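Local coordinates for protein carbohydrate binding module (Escherichia coli, PDB 2XFD) that binds carbohydrate through a calcium ion, here gripping the glucose disaccharide cellobiose, and belongs to a xylan-binding family of carbohydrate-binding modules, at residues G47-D61 with W99-V111. Residues are numbered along the deposited sequence; the frame is centred on the assembly and turned at random.
Sequences GEIRVAFTNDATGRD and WLHCNGYISFGNV. With CA (calcium ion), chain C; BGC (beta-D-glucopyranose), chain B; BGC (beta-D-glucopyranose), chain D.
Arg50 lies flat on the ring of Tyr105. Its extended chain crosses the ring, with CD 3.6 Å from the ring centroid and the guanidinium shifted out toward the hydroxyl. The two planes differ by 3°, so this is a stack with an off-centre cation-pi component. Tyr105 CG sits between its backbone N and carbonyl carbon (chi1 64°), which lays the ring beneath Arg50. Arg50 grips Glu48 side-on in a salt bridge, NE to OE1 and NH1 to OE2. Ser107 OG donates to Glu48 OE1 as well (2.7 Å), from the opposite face of the carboxylate to NE.

Strands 48-53 and 104-110 pair antiparallel, with a beta bulge between Glu48 and Arg50. On the face opposite Arg50 and Tyr105, Val51 CG2 meets Phe108 CE1 at 3.8 Å. Val111 CG2 packs against Ile49 CG1, the two side chains crossing at about a right angle. Phe53 fills a hollow lined by the Leu100 side chain and the carbonyls of Leu100, His101 and Cys102. Its CB touches Leu100 CD1 at 3.9 Å, and His101 O lies in plane at the ring edge.

Beyond the strands the loops close on calcium. Asp56 OD1, Asp61 OD2 and Arg60 O bind it, and so does His101 O, at 2.3 Å from the calcium. Water 3 and O2 and O3 of one glucose complete the shell. The carboxylates probably offset the ion's charge, while the sugar's direct coordination makes calcium part of the binding surface.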
# COMPACT_ATOMS: atom_id res chain seq x y z
N GLY A 47 -11.34 10.40 -4.00
CA GLY A 47 -10.04 11.03 -4.20
C GLY A 47 -8.88 10.03 -4.34
O GLY A 47 -9.05 8.86 -4.73
N GLU A 48 -7.66 10.51 -4.11
CA GLU A 48 -6.45 9.78 -4.38
C GLU A 48 -6.34 8.62 -3.43
O GLU A 48 -6.37 8.77 -2.21
CB GLU A 48 -5.25 10.64 -4.18
CG GLU A 48 -3.93 9.99 -4.49
CD GLU A 48 -2.72 10.78 -4.09
OE1 GLU A 48 -1.64 10.18 -4.02
OE2 GLU A 48 -2.81 11.99 -3.84
N ILE A 49 -6.12 7.42 -3.96
CA ILE A 49 -5.95 6.21 -3.18
C ILE A 49 -4.48 6.03 -2.85
O ILE A 49 -3.62 6.09 -3.70
CB ILE A 49 -6.43 4.95 -3.95
CG1 ILE A 49 -7.92 5.07 -4.33
CG2 ILE A 49 -6.16 3.72 -3.17
CD1 ILE A 49 -8.29 4.04 -5.40
N ARG A 50 -4.19 5.78 -1.56
CA ARG A 50 -2.87 5.39 -1.11
C ARG A 50 -2.96 4.14 -0.26
O ARG A 50 -3.93 3.92 0.48
CB ARG A 50 -2.24 6.52 -0.30
CG ARG A 50 -2.01 7.79 -1.08
CD ARG A 50 -1.53 8.91 -0.21
NE ARG A 50 -1.35 10.07 -1.05
CZ ARG A 50 -1.05 11.29 -0.58
NH1 ARG A 50 -1.02 12.31 -1.41
NH2 ARG A 50 -0.78 11.45 0.69
N VAL A 51 -1.93 3.30 -0.35
CA VAL A 51 -1.71 2.22 0.61
C VAL A 51 -0.45 2.59 1.35
O VAL A 51 0.62 2.73 0.76
CB VAL A 51 -1.58 0.86 -0.04
CG1 VAL A 51 -1.24 -0.18 0.98
CG2 VAL A 51 -2.84 0.51 -0.80
N ALA A 52 -0.60 2.82 2.67
CA ALA A 52 0.48 3.33 3.51
C ALA A 52 0.91 2.32 4.52
O ALA A 52 0.10 1.71 5.21
CB ALA A 52 0.02 4.57 4.27
N PHE A 53 2.21 2.17 4.68
CA PHE A 53 2.86 1.36 5.73
C PHE A 53 3.20 2.35 6.85
O PHE A 53 3.82 3.36 6.59
CB PHE A 53 4.12 0.73 5.16
CG PHE A 53 5.03 -0.02 6.10
CD1 PHE A 53 4.59 -0.78 7.18
CD2 PHE A 53 6.37 -0.05 5.80
CE1 PHE A 53 5.47 -1.51 7.97
CE2 PHE A 53 7.26 -0.79 6.55
CZ PHE A 53 6.82 -1.54 7.63
N THR A 54 2.78 2.04 8.08
CA THR A 54 2.80 3.04 9.16
C THR A 54 3.62 2.62 10.37
O THR A 54 3.79 3.48 11.23
CB THR A 54 1.38 3.35 9.59
OG1 THR A 54 0.78 2.18 10.14
CG2 THR A 54 0.52 3.87 8.46
N ASN A 55 4.06 1.37 10.51
CA ASN A 55 4.74 0.91 11.71
C ASN A 55 6.09 0.27 11.43
O ASN A 55 6.44 -0.75 12.04
CB ASN A 55 3.81 0.03 12.57
CG ASN A 55 3.55 -1.30 11.95
OD1 ASN A 55 3.69 -1.45 10.71
ND2 ASN A 55 3.15 -2.29 12.74
N ASP A 56 6.83 0.84 10.53
CA ASP A 56 8.16 0.36 10.22
C ASP A 56 8.98 0.24 11.52
O ASP A 56 8.88 1.08 12.43
CB ASP A 56 8.86 1.31 9.25
CG ASP A 56 10.14 0.78 8.74
OD1 ASP A 56 10.28 -0.45 8.58
OD2 ASP A 56 11.02 1.62 8.44
N ALA A 57 9.83 -0.77 11.52
CA ALA A 57 10.73 -1.13 12.62
C ALA A 57 11.65 -2.16 12.07
O ALA A 57 11.49 -2.70 10.98
CB ALA A 57 10.01 -1.66 13.78
N THR A 58 12.61 -2.55 12.91
CA THR A 58 13.47 -3.66 12.59
C THR A 58 12.67 -4.87 12.14
O THR A 58 11.75 -5.29 12.83
CB THR A 58 14.31 -4.03 13.86
OG1 THR A 58 15.08 -2.90 14.16
CG2 THR A 58 15.17 -5.27 13.57
N GLY A 59 13.03 -5.48 11.02
CA GLY A 59 12.42 -6.72 10.56
C GLY A 59 11.11 -6.58 9.82
O GLY A 59 10.56 -7.59 9.37
N ARG A 60 10.58 -5.35 9.73
CA ARG A 60 9.27 -5.11 9.14
C ARG A 60 9.38 -4.37 7.79
O ARG A 60 10.04 -3.34 7.71
CB ARG A 60 8.44 -4.24 10.03
CG ARG A 60 8.11 -4.80 11.41
CD ARG A 60 7.22 -3.88 12.17
NE ARG A 60 7.02 -4.33 13.55
CZ ARG A 60 6.53 -3.62 14.53
NH1 ARG A 60 6.22 -2.36 14.38
NH2 ARG A 60 6.42 -4.18 15.72
N ASP A 61 8.73 -4.93 6.78
CA ASP A 61 8.63 -4.37 5.43
C ASP A 61 7.32 -4.88 4.82
O ASP A 61 6.82 -5.94 5.22
CB ASP A 61 9.81 -4.86 4.53
CG ASP A 61 11.16 -4.39 4.96
OD1 ASP A 61 12.07 -5.27 5.01
OD2 ASP A 61 11.33 -3.19 5.19
N TRP A 99 7.31 -2.54 -3.09
CA TRP A 99 7.80 -2.55 -1.72
C TRP A 99 7.64 -1.20 -1.00
O TRP A 99 7.93 -0.16 -1.55
CB TRP A 99 9.29 -2.92 -1.75
CG TRP A 99 9.45 -4.38 -2.05
CD1 TRP A 99 9.57 -4.96 -3.27
CD2 TRP A 99 9.37 -5.45 -1.11
NE1 TRP A 99 9.63 -6.32 -3.18
CE2 TRP A 99 9.54 -6.66 -1.85
CE3 TRP A 99 9.25 -5.53 0.29
CZ2 TRP A 99 9.53 -7.92 -1.22
CZ3 TRP A 99 9.27 -6.77 0.86
CH2 TRP A 99 9.42 -7.94 0.08
N LEU A 100 7.32 -1.35 0.25
CA LEU A 100 7.40 -0.26 1.23
C LEU A 100 8.34 -0.75 2.31
O LEU A 100 7.99 -1.55 3.18
CB LEU A 100 6.04 0.10 1.80
CG LEU A 100 5.04 0.69 0.80
CD1 LEU A 100 3.63 0.64 1.33
CD2 LEU A 100 5.49 2.11 0.41
N HIS A 101 9.58 -0.26 2.27
CA HIS A 101 10.61 -0.59 3.29
C HIS A 101 10.53 0.35 4.45
O HIS A 101 10.72 -0.03 5.63
CB HIS A 101 11.99 -0.56 2.65
CG HIS A 101 12.15 -1.51 1.53
ND1 HIS A 101 12.30 -2.89 1.61
CD2 HIS A 101 12.22 -1.21 0.22
CE1 HIS A 101 12.48 -3.38 0.39
NE2 HIS A 101 12.41 -2.36 -0.46
N CYS A 102 10.33 1.60 4.17
CA CYS A 102 10.19 2.67 5.16
C CYS A 102 8.68 2.96 5.31
O CYS A 102 7.90 2.67 4.41
CB CYS A 102 10.89 3.94 4.69
SG CYS A 102 12.55 3.69 4.10
N ASN A 103 8.34 3.64 6.39
CA ASN A 103 7.03 4.25 6.45
C ASN A 103 6.81 5.13 5.20
O ASN A 103 7.72 5.86 4.83
CB ASN A 103 6.80 5.07 7.71
CG ASN A 103 6.67 4.23 8.96
OD1 ASN A 103 6.17 3.10 8.91
ND2 ASN A 103 7.13 4.79 10.06
N GLY A 104 5.65 5.06 4.57
CA GLY A 104 5.43 5.72 3.35
C GLY A 104 4.26 5.05 2.63
O GLY A 104 3.59 4.19 3.23
N TYR A 105 4.01 5.45 1.41
CA TYR A 105 2.83 4.97 0.70
C TYR A 105 3.10 4.78 -0.78
O TYR A 105 3.99 5.38 -1.35
CB TYR A 105 1.63 5.93 0.91
CG TYR A 105 1.83 7.32 0.35
CD1 TYR A 105 2.25 8.37 1.12
CD2 TYR A 105 1.68 7.58 -0.98
CE1 TYR A 105 2.44 9.67 0.57
CE2 TYR A 105 1.87 8.84 -1.50
CZ TYR A 105 2.23 9.84 -0.75
OH TYR A 105 2.38 11.11 -1.29
N ILE A 106 2.24 4.00 -1.39
CA ILE A 106 2.09 3.89 -2.84
C ILE A 106 0.82 4.59 -3.22
O ILE A 106 -0.24 4.31 -2.62
CB ILE A 106 2.10 2.43 -3.33
CG1 ILE A 106 3.32 1.70 -2.81
CG2 ILE A 106 2.01 2.41 -4.83
CD1 ILE A 106 3.32 0.22 -3.01
N SER A 107 0.87 5.49 -4.20
CA SER A 107 -0.32 6.15 -4.71
C SER A 107 -0.82 5.46 -5.94
O SER A 107 -0.09 5.18 -6.86
CB SER A 107 -0.01 7.58 -5.10
OG SER A 107 -1.11 8.20 -5.70
N PHE A 108 -2.14 5.17 -5.96
CA PHE A 108 -2.79 4.45 -7.05
C PHE A 108 -3.73 5.34 -7.86
O PHE A 108 -4.51 4.86 -8.66
CB PHE A 108 -3.55 3.23 -6.53
CG PHE A 108 -2.64 2.17 -5.97
CD1 PHE A 108 -2.20 2.21 -4.67
CD2 PHE A 108 -2.24 1.11 -6.74
CE1 PHE A 108 -1.37 1.24 -4.18
CE2 PHE A 108 -1.44 0.12 -6.26
CZ PHE A 108 -0.98 0.17 -4.97
N GLY A 109 -3.61 6.64 -7.71
CA GLY A 109 -4.48 7.57 -8.46
C GLY A 109 -5.85 7.64 -7.81
O GLY A 109 -6.15 7.05 -6.80
N ASN A 110 -6.72 8.44 -8.43
CA ASN A 110 -8.05 8.62 -7.90
C ASN A 110 -8.95 7.39 -8.06
O ASN A 110 -8.71 6.54 -8.91
CB ASN A 110 -8.75 9.79 -8.65
CG ASN A 110 -8.10 11.13 -8.35
OD1 ASN A 110 -8.30 12.06 -9.18
ND2 ASN A 110 -7.42 11.31 -7.30
N VAL A 111 -9.91 7.31 -7.17
CA VAL A 111 -10.85 6.20 -7.27
C VAL A 111 -11.46 6.10 -8.61
O VAL A 111 -11.53 5.10 -9.29
CB VAL A 111 -11.95 6.26 -6.13
CG1 VAL A 111 -13.03 5.18 -6.31
CG2 VAL A 111 -11.36 6.23 -4.78
CA CA C . 11.60 -1.71 6.99
C2 BGC B . 14.71 -0.57 6.24
C3 BGC B . 13.95 0.64 6.76
C4 BGC B . 14.90 1.67 7.40
C5 BGC B . 15.97 2.02 6.38
C6 BGC B . 17.03 3.06 6.80
C1 BGC B . 15.85 -0.15 5.35
O2 BGC B . 13.75 -1.45 5.63
O3 BGC B . 13.02 0.16 7.73
O4 BGC B . 14.21 2.85 7.72
O5 BGC B . 16.63 0.85 6.01
O6 BGC B . 17.71 2.52 7.91
C2 BGC D . 19.91 -1.25 3.49
C3 BGC D . 18.86 -1.06 4.55
C4 BGC D . 17.45 -1.10 3.97
C5 BGC D . 17.33 -2.26 3.07
C6 BGC D . 15.96 -2.28 2.49
C1 BGC D . 19.57 -2.50 2.70
O1 BGC D . 20.53 -2.91 1.75
O2 BGC D . 21.20 -1.29 4.07
O3 BGC D . 19.06 0.18 5.23
O4 BGC D . 16.62 -1.31 5.01
O5 BGC D . 18.35 -2.21 2.05
O6 BGC D . 15.84 -3.35 1.59
O HOH W 1 0.85 11.28 -4.18
O HOH W 2 10.45 4.22 8.28
O HOH W 3 12.96 -2.87 8.58